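Local coordinates for sporulation inhibitor of replication protein SirA (Bacillus subtilis, PDB 4TPS), which inhibits the initiation of DNA replication during sporulation, binding domain I of the initiator DnaA and so preventing overinitiation and enforcing diploidy, at residues Arg27-Phe32 with Lys140-Leu145; Tyr11-Ile16 with Phe132-Phe137; Thr59-Ile64 with Lys103-Glu108. All blocks are in the same frame, centred on the assembly; numbering follows the deposited sequence.

Contact 1. Residues Arg27-Phe32 with Lys140-Leu145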
# COMPACT_ATOMS: atom_id res chain seq x y z
N ARG A 27 -1.45 -9.36 10.15
CA ARG A 27 -0.12 -8.76 10.08
C ARG A 27 -0.26 -7.31 9.65
O ARG A 27 0.64 -6.75 8.98
CB ARG A 27 0.73 -9.55 9.07
CG ARG A 27 1.07 -10.97 9.43
CD ARG A 27 2.26 -11.40 8.60
NE ARG A 27 1.89 -11.68 7.21
CZ ARG A 27 2.69 -11.57 6.15
NH1 ARG A 27 3.96 -11.17 6.24
NH2 ARG A 27 2.21 -11.89 4.95
N GLU A 28 -1.36 -6.66 10.04
CA GLU A 28 -1.64 -5.29 9.57
C GLU A 28 -0.60 -4.26 10.04
O GLU A 28 -0.42 -3.15 9.42
CB GLU A 28 -3.05 -4.83 9.93
CG GLU A 28 -4.15 -5.63 9.17
CD GLU A 28 -4.60 -6.90 9.81
OE1 GLU A 28 -3.96 -7.33 10.84
OE2 GLU A 28 -5.60 -7.46 9.27
N SER A 29 0.12 -4.58 11.12
CA SER A 29 1.22 -3.71 11.56
C SER A 29 2.25 -3.49 10.45
O SER A 29 2.84 -2.44 10.36
CB SER A 29 1.89 -4.31 12.79
OG SER A 29 2.52 -5.54 12.46
N VAL A 30 2.44 -4.46 9.56
CA VAL A 30 3.42 -4.32 8.51
C VAL A 30 2.96 -3.27 7.51
O VAL A 30 3.76 -2.51 7.00
CB VAL A 30 3.62 -5.66 7.80
CG1 VAL A 30 4.61 -5.52 6.62
CG2 VAL A 30 4.20 -6.60 8.80
N MET A 31 1.66 -3.22 7.26
CA MET A 31 1.11 -2.19 6.36
C MET A 31 1.19 -0.84 7.04
O MET A 31 1.60 0.12 6.43
CB MET A 31 -0.35 -2.47 5.93
CG MET A 31 -0.45 -3.51 4.84
SD MET A 31 -2.06 -3.64 4.08
CE MET A 31 -2.93 -4.34 5.46
N PHE A 32 0.85 -0.79 8.33
CA PHE A 32 1.00 0.44 9.07
C PHE A 32 2.43 0.99 8.94
O PHE A 32 2.60 2.16 8.67
CB PHE A 32 0.66 0.21 10.54
CG PHE A 32 0.92 1.42 11.43
CD1 PHE A 32 -0.06 2.38 11.54
CD2 PHE A 32 2.09 1.59 12.13
CE1 PHE A 32 0.12 3.50 12.31
CE2 PHE A 32 2.30 2.72 12.91
CZ PHE A 32 1.28 3.65 13.05
N LYS A 140 -0.55 5.85 17.20
CA LYS A 140 -0.31 4.40 16.86
C LYS A 140 -1.63 3.57 16.92
O LYS A 140 -1.62 2.42 17.19
CB LYS A 140 0.81 3.78 17.74
CG LYS A 140 1.61 2.69 17.02
CD LYS A 140 2.87 2.23 17.82
CE LYS A 140 4.05 1.93 16.93
NZ LYS A 140 3.98 0.48 16.61
N ARG A 141 -2.75 4.22 16.63
CA ARG A 141 -4.06 3.59 16.53
C ARG A 141 -4.33 3.32 15.07
O ARG A 141 -4.23 4.21 14.25
CB ARG A 141 -5.17 4.50 17.08
CG ARG A 141 -5.05 4.80 18.54
CD ARG A 141 -6.17 5.62 19.11
NE ARG A 141 -7.53 5.18 18.74
CZ ARG A 141 -8.37 5.87 17.94
NH1 ARG A 141 -8.03 7.09 17.40
NH2 ARG A 141 -9.58 5.35 17.69
N TYR A 142 -4.64 2.08 14.73
CA TYR A 142 -4.91 1.75 13.34
C TYR A 142 -5.79 0.52 13.25
O TYR A 142 -5.82 -0.30 14.16
CB TYR A 142 -3.63 1.55 12.53
CG TYR A 142 -2.75 0.41 12.96
CD1 TYR A 142 -2.93 -0.88 12.46
CD2 TYR A 142 -1.83 0.58 13.98
CE1 TYR A 142 -2.14 -1.93 12.92
CE2 TYR A 142 -1.07 -0.45 14.44
CZ TYR A 142 -1.21 -1.70 13.89
OH TYR A 142 -0.43 -2.77 14.35
N GLY A 143 -6.50 0.41 12.15
CA GLY A 143 -7.34 -0.75 11.92
C GLY A 143 -8.27 -0.60 10.75
O GLY A 143 -8.42 0.48 10.18
N TRP A 144 -8.96 -1.69 10.41
CA TRP A 144 -9.94 -1.68 9.36
C TRP A 144 -11.18 -0.97 9.88
O TRP A 144 -11.51 -1.08 11.08
CB TRP A 144 -10.34 -3.12 8.96
CG TRP A 144 -9.20 -3.92 8.45
CD1 TRP A 144 -8.55 -4.92 9.12
CD2 TRP A 144 -8.55 -3.79 7.17
NE1 TRP A 144 -7.55 -5.42 8.32
CE2 TRP A 144 -7.51 -4.74 7.14
CE3 TRP A 144 -8.76 -2.97 6.05
CZ2 TRP A 144 -6.67 -4.89 6.04
CZ3 TRP A 144 -7.91 -3.08 4.95
CH2 TRP A 144 -6.89 -4.05 4.94
N LEU A 145 -11.88 -0.32 8.97
CA LEU A 145 -13.19 0.15 9.23
C LEU A 145 -14.17 -1.00 8.95
O LEU A 145 -14.53 -1.27 7.82
CB LEU A 145 -13.52 1.43 8.47
CG LEU A 145 -12.52 2.56 8.66
CD1 LEU A 145 -12.86 3.80 7.80
CD2 LEU A 145 -12.39 2.89 10.15

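Contact 2. Residues Tyr11-Ile16 with Phe132-Phe137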
# COMPACT_ATOMS: atom_id res chain seq x y z
N TYR A 11 -6.14 10.93 11.06
CA TYR A 11 -6.08 9.61 10.41
C TYR A 11 -5.73 9.78 8.93
O TYR A 11 -6.27 10.69 8.23
CB TYR A 11 -7.44 8.95 10.44
CG TYR A 11 -8.02 8.77 11.77
CD1 TYR A 11 -7.72 7.68 12.54
CD2 TYR A 11 -8.92 9.75 12.29
CE1 TYR A 11 -8.30 7.52 13.79
CE2 TYR A 11 -9.51 9.58 13.49
CZ TYR A 11 -9.21 8.49 14.25
OH TYR A 11 -9.87 8.40 15.48
N TYR A 12 -4.86 8.89 8.45
CA TYR A 12 -4.66 8.67 7.02
C TYR A 12 -5.35 7.35 6.69
O TYR A 12 -5.10 6.33 7.36
CB TYR A 12 -3.17 8.62 6.73
CG TYR A 12 -2.49 9.93 6.94
CD1 TYR A 12 -2.09 10.32 8.18
CD2 TYR A 12 -2.21 10.76 5.89
CE1 TYR A 12 -1.41 11.52 8.38
CE2 TYR A 12 -1.57 11.94 6.07
CZ TYR A 12 -1.14 12.33 7.32
OH TYR A 12 -0.51 13.59 7.42
N THR A 13 -6.26 7.40 5.72
CA THR A 13 -7.13 6.27 5.41
C THR A 13 -6.96 5.92 3.95
O THR A 13 -7.02 6.79 3.07
CB THR A 13 -8.56 6.57 5.77
OG1 THR A 13 -8.66 6.96 7.15
CG2 THR A 13 -9.46 5.38 5.59
N TYR A 14 -6.60 4.65 3.71
CA TYR A 14 -6.44 4.13 2.33
C TYR A 14 -7.38 2.97 2.07
O TYR A 14 -7.78 2.25 2.98
CB TYR A 14 -4.98 3.65 2.13
CG TYR A 14 -3.96 4.74 2.04
CD1 TYR A 14 -3.40 5.31 3.19
CD2 TYR A 14 -3.47 5.14 0.82
CE1 TYR A 14 -2.41 6.27 3.10
CE2 TYR A 14 -2.47 6.12 0.71
CZ TYR A 14 -1.96 6.69 1.85
OH TYR A 14 -1.00 7.63 1.77
N LEU A 15 -7.75 2.84 0.79
CA LEU A 15 -8.59 1.76 0.30
C LEU A 15 -7.65 0.66 -0.21
O LEU A 15 -6.99 0.83 -1.26
CB LEU A 15 -9.48 2.28 -0.81
CG LEU A 15 -10.53 1.31 -1.31
CD1 LEU A 15 -11.34 0.71 -0.17
CD2 LEU A 15 -11.43 1.95 -2.35
N ILE A 16 -7.51 -0.39 0.57
CA ILE A 16 -6.50 -1.45 0.31
C ILE A 16 -7.10 -2.46 -0.69
O ILE A 16 -8.26 -2.84 -0.62
CB ILE A 16 -6.09 -2.19 1.60
CG1 ILE A 16 -5.66 -1.22 2.71
CG2 ILE A 16 -5.00 -3.24 1.32
CD1 ILE A 16 -4.55 -0.30 2.32
N PHE A 132 -11.25 -0.22 3.85
CA PHE A 132 -10.54 1.00 4.29
C PHE A 132 -9.73 0.67 5.54
O PHE A 132 -10.23 0.16 6.52
CB PHE A 132 -11.50 2.14 4.58
CG PHE A 132 -12.10 2.78 3.34
CD1 PHE A 132 -11.32 3.62 2.55
CD2 PHE A 132 -13.41 2.51 2.97
CE1 PHE A 132 -11.89 4.21 1.43
CE2 PHE A 132 -13.97 3.07 1.82
CZ PHE A 132 -13.21 3.92 1.06
N LEU A 133 -8.46 1.00 5.47
CA LEU A 133 -7.52 0.95 6.60
C LEU A 133 -7.19 2.36 7.09
O LEU A 133 -6.65 3.17 6.34
CB LEU A 133 -6.26 0.27 6.12
CG LEU A 133 -5.20 -0.04 7.18
CD1 LEU A 133 -5.70 -1.16 8.13
CD2 LEU A 133 -3.89 -0.49 6.50
N ALA A 134 -7.57 2.67 8.32
CA ALA A 134 -7.41 4.02 8.88
C ALA A 134 -6.24 3.96 9.88
O ALA A 134 -6.16 3.03 10.69
CB ALA A 134 -8.69 4.40 9.65
N MET A 135 -5.36 4.96 9.85
CA MET A 135 -4.17 4.91 10.65
C MET A 135 -3.87 6.30 11.19
O MET A 135 -3.79 7.27 10.41
CB MET A 135 -3.01 4.55 9.73
CG MET A 135 -3.06 3.12 9.13
SD MET A 135 -1.98 2.89 7.70
CE MET A 135 -2.93 3.64 6.41
N ASP A 136 -3.67 6.37 12.52
CA ASP A 136 -3.18 7.62 13.18
C ASP A 136 -1.73 7.36 13.60
O ASP A 136 -1.48 6.56 14.49
CB ASP A 136 -4.09 7.97 14.36
CG ASP A 136 -3.70 9.31 15.01
OD1 ASP A 136 -2.52 9.65 15.00
OD2 ASP A 136 -4.59 10.03 15.58
N PHE A 137 -0.79 8.02 12.92
CA PHE A 137 0.63 7.83 13.14
C PHE A 137 1.12 8.57 14.39
O PHE A 137 2.24 8.38 14.81
CB PHE A 137 1.42 8.38 11.94
CG PHE A 137 1.07 7.72 10.63
CD1 PHE A 137 1.22 6.33 10.47
CD2 PHE A 137 0.60 8.44 9.60
CE1 PHE A 137 0.87 5.71 9.31
CE2 PHE A 137 0.24 7.82 8.43
CZ PHE A 137 0.37 6.46 8.29

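Contact 3. Residues Thr59-Ile64 with Lys103-Glu108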
# COMPACT_ATOMS: atom_id res chain seq x y z
N THR A 59 -3.01 -0.13 -3.20
CA THR A 59 -4.19 0.62 -2.87
C THR A 59 -5.02 0.93 -4.12
O THR A 59 -4.52 0.89 -5.27
CB THR A 59 -3.83 1.94 -2.12
OG1 THR A 59 -3.04 2.79 -2.93
CG2 THR A 59 -3.09 1.66 -0.84
N GLN A 60 -6.29 1.28 -3.89
CA GLN A 60 -7.23 1.64 -4.96
C GLN A 60 -7.46 3.13 -4.93
O GLN A 60 -7.43 3.75 -3.86
CB GLN A 60 -8.59 0.95 -4.74
CG GLN A 60 -8.44 -0.57 -4.68
CD GLN A 60 -9.75 -1.31 -4.84
OE1 GLN A 60 -10.79 -0.78 -4.61
NE2 GLN A 60 -9.68 -2.55 -5.29
N PRO A 61 -7.76 3.71 -6.08
CA PRO A 61 -8.19 5.12 -6.09
C PRO A 61 -9.47 5.29 -5.25
O PRO A 61 -10.38 4.42 -5.26
CB PRO A 61 -8.46 5.42 -7.56
CG PRO A 61 -8.03 4.27 -8.33
CD PRO A 61 -7.77 3.10 -7.43
N ILE A 62 -9.57 6.42 -4.57
CA ILE A 62 -10.82 6.69 -3.83
C ILE A 62 -11.95 6.95 -4.88
O ILE A 62 -11.72 7.62 -5.83
CB ILE A 62 -10.63 7.91 -2.90
CG1 ILE A 62 -9.46 7.71 -1.89
CG2 ILE A 62 -11.92 8.26 -2.19
CD1 ILE A 62 -9.53 6.45 -1.04
N PRO A 63 -13.16 6.37 -4.71
CA PRO A 63 -14.24 6.60 -5.71
C PRO A 63 -14.91 7.92 -5.41
O PRO A 63 -15.84 7.98 -4.62
CB PRO A 63 -15.16 5.36 -5.54
CG PRO A 63 -14.93 4.98 -4.09
CD PRO A 63 -13.52 5.33 -3.73
N ILE A 64 -14.36 8.99 -5.98
CA ILE A 64 -14.68 10.35 -5.51
C ILE A 64 -16.18 10.66 -5.66
O ILE A 64 -16.84 11.16 -4.72
CB ILE A 64 -13.84 11.41 -6.25
CG1 ILE A 64 -12.31 11.20 -6.01
CG2 ILE A 64 -14.26 12.82 -5.80
CD1 ILE A 64 -11.85 11.42 -4.60
N LYS A 103 -8.43 12.72 -1.73
CA LYS A 103 -7.58 13.02 -2.88
C LYS A 103 -6.86 11.84 -3.40
O LYS A 103 -6.04 11.27 -2.66
CB LYS A 103 -6.54 14.10 -2.53
CG LYS A 103 -5.91 14.79 -3.74
CD LYS A 103 -4.92 15.84 -3.24
CE LYS A 103 -4.05 16.39 -4.36
NZ LYS A 103 -4.77 17.43 -5.14
N GLU A 104 -6.99 11.58 -4.71
CA GLU A 104 -6.25 10.48 -5.33
C GLU A 104 -6.48 9.11 -4.62
O GLU A 104 -7.58 8.50 -4.79
CB GLU A 104 -4.76 10.89 -5.61
CG GLU A 104 -4.72 11.83 -6.82
CD GLU A 104 -3.55 12.78 -6.90
OE1 GLU A 104 -3.75 13.93 -7.35
OE2 GLU A 104 -2.43 12.35 -6.57
N HIS A 105 -5.48 8.61 -3.89
CA HIS A 105 -5.61 7.35 -3.22
C HIS A 105 -5.72 7.53 -1.75
O HIS A 105 -5.76 6.54 -1.07
CB HIS A 105 -4.41 6.35 -3.43
CG HIS A 105 -4.35 5.71 -4.77
ND1 HIS A 105 -4.00 4.38 -4.92
CD2 HIS A 105 -4.58 6.18 -6.02
CE1 HIS A 105 -3.98 4.07 -6.20
NE2 HIS A 105 -4.34 5.14 -6.89
N MET A 106 -5.86 8.75 -1.24
CA MET A 106 -5.76 8.92 0.22
C MET A 106 -6.99 9.71 0.70
O MET A 106 -7.40 10.67 0.04
CB MET A 106 -4.45 9.63 0.64
CG MET A 106 -4.33 10.22 2.07
SD MET A 106 -2.74 11.15 2.13
CE MET A 106 -3.28 12.73 1.48
N ILE A 107 -7.48 9.33 1.86
CA ILE A 107 -8.39 10.19 2.67
C ILE A 107 -7.67 10.62 3.96
O ILE A 107 -7.02 9.83 4.61
CB ILE A 107 -9.66 9.39 3.02
CG1 ILE A 107 -10.50 9.27 1.76
CG2 ILE A 107 -10.50 10.11 4.07
CD1 ILE A 107 -11.60 8.25 1.86
N GLU A 108 -7.84 11.88 4.35
CA GLU A 108 -7.26 12.34 5.59
C GLU A 108 -8.44 12.88 6.40
O GLU A 108 -9.30 13.61 5.89
CB GLU A 108 -6.31 13.46 5.38
CG GLU A 108 -4.89 13.18 5.13
CD GLU A 108 -4.06 14.45 5.28
OE1 GLU A 108 -3.83 15.03 6.39
OE2 GLU A 108 -3.68 14.90 4.25
O HOH W 1 -6.44 4.16 -1.32
O HOH W 2 -9.45 9.10 -6.79

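Contact 1. Residues Arg27-Phe32 with Lys140-Leu145
An offset ring stack and an edge-on hydrogen bond, its carboxylate turned steeply against the indole, hold the first turn of helix 28-39 against strand 141-144. Phe32 and Tyr142 form the stack, with ring centroids 4.6 Å apart and planes inclined by 24°. The offset is large enough that Phe32 CB, rather than the phenyl ring, sits over the middle of the Tyr142 face, in a CH-pi contact 4.0 Å from the ring centroid. Two torsions bring the rings together: in Phe32, CG is anti to the backbone N, while in Tyr142, CG lies between the backbone N and the carbonyl carbon. Beyond the stack, the phenol oxygen OH of Tyr142 packs on CB of Ser29 at 3.2 Å, and CG of Lys140 approaches CZ of Phe32. Lys140 and Arg141 both lie opposite Asp136, forming a G1 beta bulge where the chain pairs antiparallel with strand 132-136. Segment 28-32 of the helix runs at 119° to strand 141-144, N-to-C directions compared. At the far end the indole of Trp144 turns its edge to Glu28: NE1 donates to OE2 at 3.0 Å, nearly straight at 170°, with the acceptor in the ring plane but the donor above the carboxylate plane. Gly26 N adds a weak hydrogen bond to the same oxygen. Along the six-membered part of the indole, CE of Met31 meets CZ2 at 3.8 Å.

Contact 2. Residues Tyr11-Ile16 with Phe132-Phe137
Four backbone hydrogen bonds join segment 11-16 to strand 132-136 in antiparallel register, two in each hydrogen-bonded pair. In the Tyr12-Met135 pair, Tyr12 N reaches Met135 O at 2.8 Å within the carbonyl plane, whereas the return bond from Met135 N to Tyr12 O is more bent (136°) and arrives from above the plane of its own acceptor carbonyl. Both bonds of the Tyr14-Leu133 pair are fairly straight, and Leu133 N meets Tyr14 O at 2.9 Å, nearly along the C=O axis. Between them lies the non-hydrogen-bonded pair Thr13-Ala134, where OG1 of Thr13 lies 3.6 Å from CB of Ala134 and is buried without a polar partner.

On the face with Thr13 and Ala134, Leu15 CD1 stands over the centre of the Phe132 ring, 3.8 Å from its centroid and 7° off the normal, while CG2 of Thr13 touches CB of Phe132. An alanine in place of Phe132 would probably loosen this buried layer, since the ring that receives Leu15 would be lost. On the opposite face, CE of Met135 packs on CD1 of Tyr14 at 3.7 Å, and CE2 of Phe137 lies 3.4 Å from CD1 of Tyr12, with the two ring planes inclined by 37°.

Strand 9-16 is central: strand 106-113 bonds to its other edge through Thr13 and Ile107, and Gln60 joins it at Leu15. Helix 28-39 covers the Tyr14-Met135 face, with Phe35 on Met135 and His39 bonded to Tyr14 OH; on the other face Tyr11 OH bonds to Glu118 of helix 116-128.

Contact 3. Residues Thr59-Ile64 with Lys103-Glu108
Lys103 opens a type II' beta turn that closes at Met106, with each of these two residues giving its N-H to the other's carbonyl. This is the hairpin between strands 96-103 and 106-113, and its tip meets the chain running from strand 59-60 towards helix 64-75.

Glu104 contributes through its backbone. Its O accepts the N-H of Ile62 at 2.9 Å, with the donor in the carbonyl plane and an angle of 169° at the hydrogen. One water donates to this same oxygen and to Ile62 O, a second link beside the direct one.

The imidazole of His105 reaches Thr59 with its ND1 edge, CG being anti to the carbonyl carbon (chi1 -74°). ND1 donates to Thr59 OG1 at 2.7 Å, and the hydroxyl oxygen lies 8° out of the ring plane. One ring face is covered by the Gln60-Pro61 peptide: Pro61 N sits 3.7 Å above the plane, over the ring centre. A further water lies 2.8 Å from Gln60 O and 2.5 Å from His105 O.

The Met106 side chain points away from segment 59-64, but its backbone N lies 3.8 Å from CG1 of Ile62. Ile107 then places CD1 against CD1 of Ile62 at 4.0 Å, and Phe132 touches both isoleucines.

Because ND1 is the donor to Thr59 OG1, it carries a proton; that hydroxyl is also bonded to Ile55 O in the last turn of helix 45-58. The imidazole is thus fixed by an in-plane bond at its edge and a peptide over its face, which would probably restrict its rotation.

Overall arrangement
Contact 2 is the core of the three, with ten of its twelve touching residues buried, and it is held by regular backbone pairing inside the antiparallel sheet. Contacts 1 and 3 are partly buried and lie on either side of it, their centres about 17 Å apart. Strand 141-144 of contact 1 pairs with strand 132-136 of contact 2, Arg141 O lying 2.8 Å from Asp136 N. Contact 3 joins contact 2 through strand 9-16, where Thr13 N reaches Ile107 O. The chemistry differs accordingly. Contact 1 sets a helix on the sheet through aromatic side chains and one carboxylate, whereas contact 3 fastens a hairpin tip through a histidine, a single direct backbone bond and waters.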